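PDB 4WES: nitrogenase molybdenum-iron protein beta chain from Clostridium pasteurianum, which forms, with the alpha chain, the nitrogenase component that reduces dinitrogen to ammonium, binding an [8Fe-7S] cluster shared by the two chains. Local coordinates for residues B[185-190]-B[198-203]; B[260-265]-B[277-282]; B[386-391]-B[438-443]. All blocks are in the same frame, centred on the assembly; numbering follows the deposited sequence. Where two conformers were deposited one is given.

Contact 1: B[185-190]-B[198-203]; sequences REIKRL and YIMFPD
In the beta-alpha-beta unit made of strand 172-175, helix 181-193 and strand 198-200, Lys188 on the helix is the hub that meets Tyr198, Met200 and Asp203 on the returning chain. The short segments run antiparallel, 176° between their directions, as expected where a helix leads back to the next parallel strand, and their axes come within 10.2 Å. The lysine's aliphatic part is crossed by two side chains. Tyr198 reaches it roughly perpendicularly with the phenol end of its ring, OH lying 3.4 Å from Lys188 CB, while the ring itself is oblique to Lys188 CG. From the strand's next helix-facing residue comes Met200, extended through its first two torsions and then turned about its CG-SD bond (chi3 -77°). That turn delivers Met200 CE to the helix, 3.6 Å from Lys188 CG. The same methyl is pressed against Ile187, with Met200 CE only 3.5 Å from Ile187 CG2, tighter than ordinary carbon contact. Beyond the apolar part, a kink at chi3 (-66°) turns the lysine chain to its salt bridge: Lys188 NZ lies 2.8 Å from Asp203 OD2, on the syn lone pair. Asp203 approaches from the opposite direction, just past the strand. Ser205 OG is hydrogen-bonded to both Lys188 NZ and Asp203 OD1, so one hydroxyl ties the two charged groups together. Tyr198 OH has its polar partner in Glu192 OE2, near the end of the same helix. On another side of the helix, Arg185 forms a salt bridge with Glu294 of the second beta subunit. Lys188 is thus used at both ends: its methylenes pack on the Met200 thioether and the Tyr198 phenol, and its ammonium pairs with the buried Asp203 carboxylate, whose ionised form this pairing would probably favour.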
# COMPACT_ATOMS: atom_id res chain seq x y z
N ARG B 185 -8.11 2.97 20.25
CA ARG B 185 -9.41 3.43 19.79
C ARG B 185 -10.30 2.29 19.36
O ARG B 185 -11.50 2.27 19.66
CB ARG B 185 -9.28 4.41 18.62
CG ARG B 185 -8.66 5.74 19.02
CD ARG B 185 -8.52 6.65 17.83
NE ARG B 185 -7.85 7.91 18.10
CZ ARG B 185 -8.42 9.10 18.20
NH1 ARG B 185 -9.73 9.21 18.21
NH2 ARG B 185 -7.68 10.18 18.30
N GLU B 186 -9.72 1.30 18.67
CA GLU B 186 -10.52 0.17 18.21
C GLU B 186 -11.03 -0.69 19.36
O GLU B 186 -12.19 -1.13 19.35
CB GLU B 186 -9.72 -0.65 17.22
CG GLU B 186 -10.42 -1.90 16.69
CD GLU B 186 -11.74 -1.68 15.97
OE1 GLU B 186 -12.08 -0.53 15.64
OE2 GLU B 186 -12.45 -2.69 15.75
N ILE B 187 -10.19 -0.93 20.36
CA ILE B 187 -10.63 -1.70 21.53
C ILE B 187 -11.76 -0.96 22.25
O ILE B 187 -12.76 -1.58 22.63
CB ILE B 187 -9.43 -2.01 22.44
CG1 ILE B 187 -8.49 -2.99 21.73
CG2 ILE B 187 -9.86 -2.51 23.79
CD1 ILE B 187 -7.07 -2.95 22.25
N LYS B 188 -11.61 0.36 22.40
CA LYS B 188 -12.68 1.16 23.03
C LYS B 188 -13.97 1.05 22.19
O LYS B 188 -15.08 0.90 22.75
CB LYS B 188 -12.27 2.61 23.22
CG LYS B 188 -11.17 2.78 24.27
CD LYS B 188 -10.92 4.21 24.67
CE LYS B 188 -10.38 5.01 23.52
NZ LYS B 188 -10.17 6.43 23.94
N ARG B 189 -13.83 1.13 20.88
CA ARG B 189 -14.98 1.06 20.00
C ARG B 189 -15.73 -0.25 20.19
O ARG B 189 -16.98 -0.30 20.19
CB ARG B 189 -14.54 1.24 18.54
CG ARG B 189 -15.71 1.45 17.58
CD ARG B 189 -15.27 1.35 16.12
NE ARG B 189 -14.82 0.02 15.75
CZ ARG B 189 -15.64 -1.00 15.50
NH1 ARG B 189 -16.97 -0.84 15.52
NH2 ARG B 189 -15.14 -2.18 15.24
N LEU B 190 -14.99 -1.35 20.35
CA LEU B 190 -15.59 -2.66 20.56
C LEU B 190 -16.31 -2.76 21.91
O LEU B 190 -17.43 -3.29 21.98
CB LEU B 190 -14.54 -3.75 20.40
CG LEU B 190 -14.02 -3.89 18.96
CD1 LEU B 190 -12.82 -4.83 18.91
CD2 LEU B 190 -15.09 -4.42 18.05
N TYR B 198 -16.25 0.69 30.85
CA TYR B 198 -14.86 0.29 30.99
C TYR B 198 -14.00 1.49 31.41
O TYR B 198 -14.41 2.65 31.28
CB TYR B 198 -14.31 -0.31 29.65
CG TYR B 198 -14.26 0.74 28.56
CD1 TYR B 198 -15.37 1.08 27.83
CD2 TYR B 198 -13.10 1.47 28.36
CE1 TYR B 198 -15.32 2.09 26.88
CE2 TYR B 198 -13.05 2.47 27.43
CZ TYR B 198 -14.16 2.80 26.70
OH TYR B 198 -14.11 3.83 25.79
N ILE B 199 -12.80 1.15 31.88
CA ILE B 199 -11.73 2.13 32.07
C ILE B 199 -10.53 1.55 31.32
O ILE B 199 -10.07 0.46 31.68
CB ILE B 199 -11.32 2.34 33.54
CG1 ILE B 199 -12.51 2.85 34.37
CG2 ILE B 199 -10.16 3.33 33.61
CD1 ILE B 199 -12.26 2.77 35.86
N MET B 200 -10.04 2.22 30.29
CA MET B 200 -8.81 1.81 29.61
C MET B 200 -7.64 2.58 30.18
O MET B 200 -7.73 3.79 30.32
CB MET B 200 -8.91 2.07 28.11
CG MET B 200 -7.62 1.68 27.37
SD MET B 200 -7.69 1.88 25.60
CE MET B 200 -8.64 0.45 25.20
N PHE B 201 -6.55 1.88 30.50
CA PHE B 201 -5.35 2.59 30.86
C PHE B 201 -4.11 1.74 30.55
O PHE B 201 -4.15 0.51 30.70
CB PHE B 201 -5.36 2.99 32.34
CG PHE B 201 -5.11 1.89 33.30
CD1 PHE B 201 -6.14 1.02 33.66
CD2 PHE B 201 -3.91 1.80 33.97
CE1 PHE B 201 -5.94 0.01 34.58
CE2 PHE B 201 -3.70 0.80 34.92
CZ PHE B 201 -4.73 -0.08 35.22
N PRO B 202 -2.99 2.39 30.19
CA PRO B 202 -2.90 3.73 29.61
C PRO B 202 -3.73 3.85 28.32
O PRO B 202 -4.15 2.83 27.75
CB PRO B 202 -1.40 3.90 29.30
CG PRO B 202 -0.73 2.76 30.03
CD PRO B 202 -1.73 1.66 30.04
N ASP B 203 -3.95 5.09 27.88
CA ASP B 203 -4.69 5.34 26.63
C ASP B 203 -4.07 6.54 25.95
O ASP B 203 -4.28 7.66 26.38
CB ASP B 203 -6.17 5.56 26.95
CG ASP B 203 -6.98 5.90 25.73
OD1 ASP B 203 -6.48 5.76 24.60
OD2 ASP B 203 -8.16 6.30 25.91

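Contact 2: B[260-265]-B[277-282]; sequences PFKTLR and IMALSE
Ala279 of helix 270-284 presents its methyl to two side chains of strand 261-264, Leu264 and Lys262, and these two pairs account for the direct side-chain contact. The helix follows the strand in sequence and packs on one side of a parallel four-stranded sheet, an alpha/beta layering well away from the cluster. The backbones come closest at Lys262 and Ala279, whose CA atoms are 8.5 Å apart. Leu264 meets the alanine with the fork of its isobutyl group: Leu264 CD1 is 3.9 Å from Ala279 CB, and Leu264 CD2 follows at 4.1 Å from the same CB. The near equality of these distances shows that the alanine methyl comes in head-on between the branches instead of sliding along one of them. The first torsion sets CG of Leu264 anti to the carbonyl carbon, and chi2 of 166° turns the fork so that both methyls lie near the alanine. Lys262 takes a different path. Its chain is extended from the first torsion, CG anti to the backbone N (chi1 -177°), through the third, which brings Lys262 CE to 4.0 Å from Ala279 CB. Only the last bond bends (chi4 48°), placing Lys262 NZ 5.4 Å from Ala279 CB. The lysine thus meets the alanine through carbon, its ammonium lying farther off. Glu282 has the opposite charge, but its OE2 remains 5.7 Å from Lys262 NZ, too far for a salt bridge. Around the contact, Lys262 and Leu264 also lie against Leu239 and Leu241 of the adjoining strand 237-241, and Leu280 reaches Leu239 from the helix. Phe261 and Thr263 instead pack on helix 243-257, so strand 261-264, outermost of its sheet within this chain, is held between two helices, while Ile277 and Met278 meet Trp519 of the alpha chain.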
# COMPACT_ATOMS: atom_id res chain seq x y z
N PRO B 260 -10.21 -8.93 40.32
CA PRO B 260 -9.69 -10.09 39.59
C PRO B 260 -9.29 -9.73 38.17
O PRO B 260 -9.73 -8.70 37.64
CB PRO B 260 -10.86 -11.08 39.54
CG PRO B 260 -12.05 -10.29 39.89
CD PRO B 260 -11.66 -9.03 40.55
N PHE B 261 -8.45 -10.55 37.55
CA PHE B 261 -8.05 -10.27 36.19
C PHE B 261 -8.09 -11.52 35.35
O PHE B 261 -8.03 -12.64 35.84
CB PHE B 261 -6.67 -9.59 36.13
CG PHE B 261 -5.51 -10.51 36.41
CD1 PHE B 261 -5.17 -10.85 37.71
CD2 PHE B 261 -4.76 -11.03 35.37
CE1 PHE B 261 -4.10 -11.67 37.96
CE2 PHE B 261 -3.70 -11.87 35.61
CZ PHE B 261 -3.38 -12.19 36.90
N LYS B 262 -8.13 -11.29 34.04
CA LYS B 262 -8.01 -12.33 33.02
C LYS B 262 -6.99 -11.88 31.98
O LYS B 262 -7.06 -10.75 31.51
CB LYS B 262 -9.36 -12.56 32.37
CG LYS B 262 -9.47 -13.65 31.33
CD LYS B 262 -10.93 -13.98 31.06
CE LYS B 262 -11.10 -15.02 29.94
NZ LYS B 262 -10.21 -16.21 30.08
N THR B 263 -6.09 -12.78 31.61
CA THR B 263 -5.08 -12.49 30.62
C THR B 263 -5.58 -12.98 29.26
O THR B 263 -6.07 -14.10 29.15
CB THR B 263 -3.77 -13.18 30.98
OG1 THR B 263 -3.31 -12.67 32.23
CG2 THR B 263 -2.69 -12.94 29.90
N LEU B 264 -5.41 -12.15 28.23
CA LEU B 264 -5.81 -12.44 26.86
C LEU B 264 -4.65 -12.11 25.94
O LEU B 264 -3.79 -11.28 26.27
CB LEU B 264 -7.01 -11.58 26.47
CG LEU B 264 -8.31 -11.86 27.23
CD1 LEU B 264 -9.31 -10.73 26.99
CD2 LEU B 264 -8.90 -13.21 26.82
N ARG B 265 -4.61 -12.75 24.79
CA ARG B 265 -3.70 -12.33 23.75
C ARG B 265 -4.09 -10.95 23.22
O ARG B 265 -5.28 -10.57 23.20
CB ARG B 265 -3.78 -13.30 22.62
CG ARG B 265 -2.99 -14.51 22.85
CD ARG B 265 -2.91 -15.36 21.58
NE ARG B 265 -2.07 -16.44 21.92
CZ ARG B 265 -1.95 -17.55 21.27
NH1 ARG B 265 -2.69 -17.79 20.20
NH2 ARG B 265 -1.10 -18.45 21.71
N ILE B 277 -13.69 -10.90 22.39
CA ILE B 277 -15.14 -10.68 22.37
C ILE B 277 -15.84 -11.67 23.31
O ILE B 277 -16.75 -11.30 24.08
CB ILE B 277 -15.68 -10.80 20.94
CG1 ILE B 277 -15.11 -9.71 20.05
CG2 ILE B 277 -17.20 -10.78 20.90
CD1 ILE B 277 -15.43 -8.30 20.46
N MET B 278 -15.43 -12.93 23.30
CA MET B 278 -16.04 -13.93 24.21
C MET B 278 -15.77 -13.61 25.66
O MET B 278 -16.67 -13.77 26.50
CB MET B 278 -15.56 -15.34 23.87
CG MET B 278 -16.05 -15.87 22.53
SD MET B 278 -17.82 -16.00 22.37
CE MET B 278 -18.28 -14.28 22.14
N ALA B 279 -14.57 -13.13 26.00
CA ALA B 279 -14.29 -12.74 27.38
C ALA B 279 -15.22 -11.63 27.79
O ALA B 279 -15.74 -11.64 28.93
CB ALA B 279 -12.84 -12.30 27.53
N LEU B 280 -15.44 -10.65 26.94
CA LEU B 280 -16.37 -9.55 27.24
C LEU B 280 -17.79 -10.06 27.46
O LEU B 280 -18.46 -9.67 28.42
CB LEU B 280 -16.39 -8.54 26.09
CG LEU B 280 -15.40 -7.37 26.03
CD1 LEU B 280 -14.00 -7.74 26.48
CD2 LEU B 280 -15.36 -6.82 24.60
N SER B 281 -18.27 -10.89 26.55
CA SER B 281 -19.64 -11.42 26.65
C SER B 281 -19.81 -12.27 27.90
O SER B 281 -20.80 -12.13 28.62
CB SER B 281 -19.97 -12.21 25.39
OG SER B 281 -21.30 -12.69 25.42
N GLU B 282 -18.83 -13.13 28.18
CA GLU B 282 -18.90 -14.01 29.34
C GLU B 282 -18.86 -13.23 30.64
O GLU B 282 -19.52 -13.60 31.63
CB GLU B 282 -17.80 -15.05 29.31
CG GLU B 282 -17.95 -16.07 28.17
CD GLU B 282 -16.68 -16.87 27.90
OE1 GLU B 282 -16.69 -17.61 26.89
OE2 GLU B 282 -15.69 -16.78 28.67

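Contact 3: B[386-391]-B[438-443]; sequences VDLLIS and TNVILD
Leu388, at the start of strand 388-391, touches the long helix 426-448 through one methyl, CD1, which lies against Val440 and, more loosely, Ile441. The backbones are nearest at Leu388 and Ile441, with 7.6 Å between their CA atoms. Followed along the helix, Thr438 comes first; its CB is directed away from the strand and its OG1 is hydrogen-bonded to Val434 O in the preceding turn. Thr438 O accepts the helical bond from Leu442 N at 2.9 Å. Asn439 likewise takes no part in the strand contact, and packs on Arg416 of the second beta subunit. Val440 makes the nearer approach: Val440 CG2 is 3.8 Å from Leu388 CD1, the two side chains crossing at about a right angle. Its chi1 of -64° puts CG1 anti to the carbonyl carbon and sets CG2, between the backbone N and the carbonyl carbon, as the methyl that meets the leucine. On the strand side two torsions share the reach: chi1 (-176°) extends the chain of Leu388 and chi2 (67°) places CD1 toward the helix. Ile441 adds a marginal contact, with Ile441 CG1 4.5 Å from Leu388 CD1. Ile441 CD1 is farther still, 4.7 Å from Leu388 CD1, so the isoleucine lies beside that methyl without gripping it. Leu442 turns to Tyr309. Asp443 closes the segment with a salt bridge outside this contact, from its OD1 to NH2 of Arg416 of the second beta subunit. Within the sheet, strand 388-391 runs between strands 314-318 and 406-408. Leu388 touches Val315 on one and Val407 on the other, and Val440 also rests on Val407, so the helix packs across two adjacent strands while Thr438, Asn439, Leu442 and Asp443 meet the second beta subunit.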
# COMPACT_ATOMS: atom_id res chain seq x y z
N VAL B 386 12.14 -16.29 2.02
CA VAL B 386 10.74 -16.14 2.42
C VAL B 386 9.98 -15.33 1.41
O VAL B 386 10.56 -14.75 0.49
CB VAL B 386 10.61 -15.50 3.82
CG1 VAL B 386 11.26 -16.39 4.89
CG2 VAL B 386 11.22 -14.11 3.86
N ASP B 387 8.66 -15.35 1.55
CA ASP B 387 7.74 -14.67 0.66
C ASP B 387 7.21 -13.32 1.17
O ASP B 387 6.57 -12.59 0.43
CB ASP B 387 6.55 -15.60 0.36
CG ASP B 387 6.97 -16.91 -0.20
OD1 ASP B 387 7.67 -16.89 -1.26
OD2 ASP B 387 6.67 -17.98 0.37
N LEU B 388 7.49 -13.03 2.44
CA LEU B 388 6.89 -11.89 3.11
C LEU B 388 7.72 -11.62 4.37
O LEU B 388 8.12 -12.54 5.05
CB LEU B 388 5.44 -12.21 3.51
CG LEU B 388 4.59 -11.10 4.16
CD1 LEU B 388 4.33 -9.97 3.18
CD2 LEU B 388 3.28 -11.67 4.69
N LEU B 389 7.91 -10.33 4.64
CA LEU B 389 8.60 -9.85 5.84
C LEU B 389 7.71 -8.86 6.54
O LEU B 389 7.24 -7.92 5.91
CB LEU B 389 9.93 -9.19 5.47
CG LEU B 389 10.73 -8.53 6.57
CD1 LEU B 389 11.19 -9.48 7.64
CD2 LEU B 389 11.92 -7.79 6.02
N ILE B 390 7.54 -9.05 7.84
CA ILE B 390 6.72 -8.17 8.68
C ILE B 390 7.55 -7.72 9.88
O ILE B 390 8.01 -8.56 10.65
CB ILE B 390 5.42 -8.86 9.15
CG1 ILE B 390 4.64 -9.48 7.99
CG2 ILE B 390 4.57 -7.86 9.92
CD1 ILE B 390 3.40 -10.20 8.40
N SER B 391 7.78 -6.42 9.99
CA SER B 391 8.60 -5.90 11.06
C SER B 391 8.46 -4.39 11.13
O SER B 391 7.78 -3.78 10.30
CB SER B 391 10.10 -6.23 10.85
OG SER B 391 10.68 -5.45 9.80
N THR B 438 -1.81 -8.82 1.09
CA THR B 438 -2.07 -9.23 -0.27
C THR B 438 -1.65 -8.14 -1.26
O THR B 438 -1.18 -8.46 -2.36
CB THR B 438 -3.50 -9.72 -0.47
OG1 THR B 438 -4.44 -8.72 -0.13
CG2 THR B 438 -3.78 -10.93 0.37
N ASN B 439 -1.84 -6.87 -0.90
CA ASN B 439 -1.39 -5.79 -1.77
C ASN B 439 0.11 -5.91 -2.06
O ASN B 439 0.55 -5.74 -3.20
CB ASN B 439 -1.63 -4.42 -1.15
CG ASN B 439 -3.05 -3.90 -1.27
OD1 ASN B 439 -3.91 -4.50 -1.89
ND2 ASN B 439 -3.26 -2.75 -0.66
N VAL B 440 0.95 -6.12 -1.03
CA VAL B 440 2.38 -6.14 -1.27
C VAL B 440 2.83 -7.38 -2.03
O VAL B 440 3.75 -7.31 -2.88
CB VAL B 440 3.23 -5.95 0.01
CG1 VAL B 440 3.00 -4.61 0.64
CG2 VAL B 440 3.13 -7.07 1.03
N ILE B 441 2.14 -8.50 -1.82
CA ILE B 441 2.41 -9.72 -2.58
C ILE B 441 2.05 -9.50 -4.04
O ILE B 441 2.85 -9.81 -4.95
CB ILE B 441 1.67 -10.92 -1.95
CG1 ILE B 441 2.34 -11.29 -0.61
CG2 ILE B 441 1.58 -12.08 -2.92
CD1 ILE B 441 1.53 -12.28 0.21
N LEU B 442 0.86 -8.95 -4.31
CA LEU B 442 0.44 -8.71 -5.68
C LEU B 442 1.26 -7.63 -6.37
O LEU B 442 1.56 -7.75 -7.56
CB LEU B 442 -1.06 -8.39 -5.71
CG LEU B 442 -1.95 -9.59 -5.55
CD1 LEU B 442 -3.39 -9.21 -5.19
CD2 LEU B 442 -1.96 -10.44 -6.79
N ASP B 443 1.68 -6.60 -5.64
CA ASP B 443 2.51 -5.57 -6.24
C ASP B 443 3.79 -6.19 -6.82
O ASP B 443 4.23 -5.84 -7.92
CB ASP B 443 2.89 -4.51 -5.20
CG ASP B 443 1.83 -3.44 -4.96
OD1 ASP B 443 0.83 -3.36 -5.71
OD2 ASP B 443 2.04 -2.70 -3.98

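Contacts 1 and 2 belong to one four-stranded parallel sheet, ordered 198-200, 172-175, 237-241, 261-264, and involve its two outermost strands in this chain. Their centres are 14 Å apart and their nearest atoms about 5 Å, so they are neighbours without touching; Leu280 of helix 270-284 helps bridge the gap by packing on Met194 and Ile196, between the elements of contact 1. Contact 3 lies in a separate five-stranded parallel sheet, its centre 30 Å from that of contact 1 and 32 Å from that of contact 2. All three are remote from the [8Fe-7S] cluster, three of whose ligands from this chain, Cys48, Cys106 and Ser141, follow strands of a third parallel sheet.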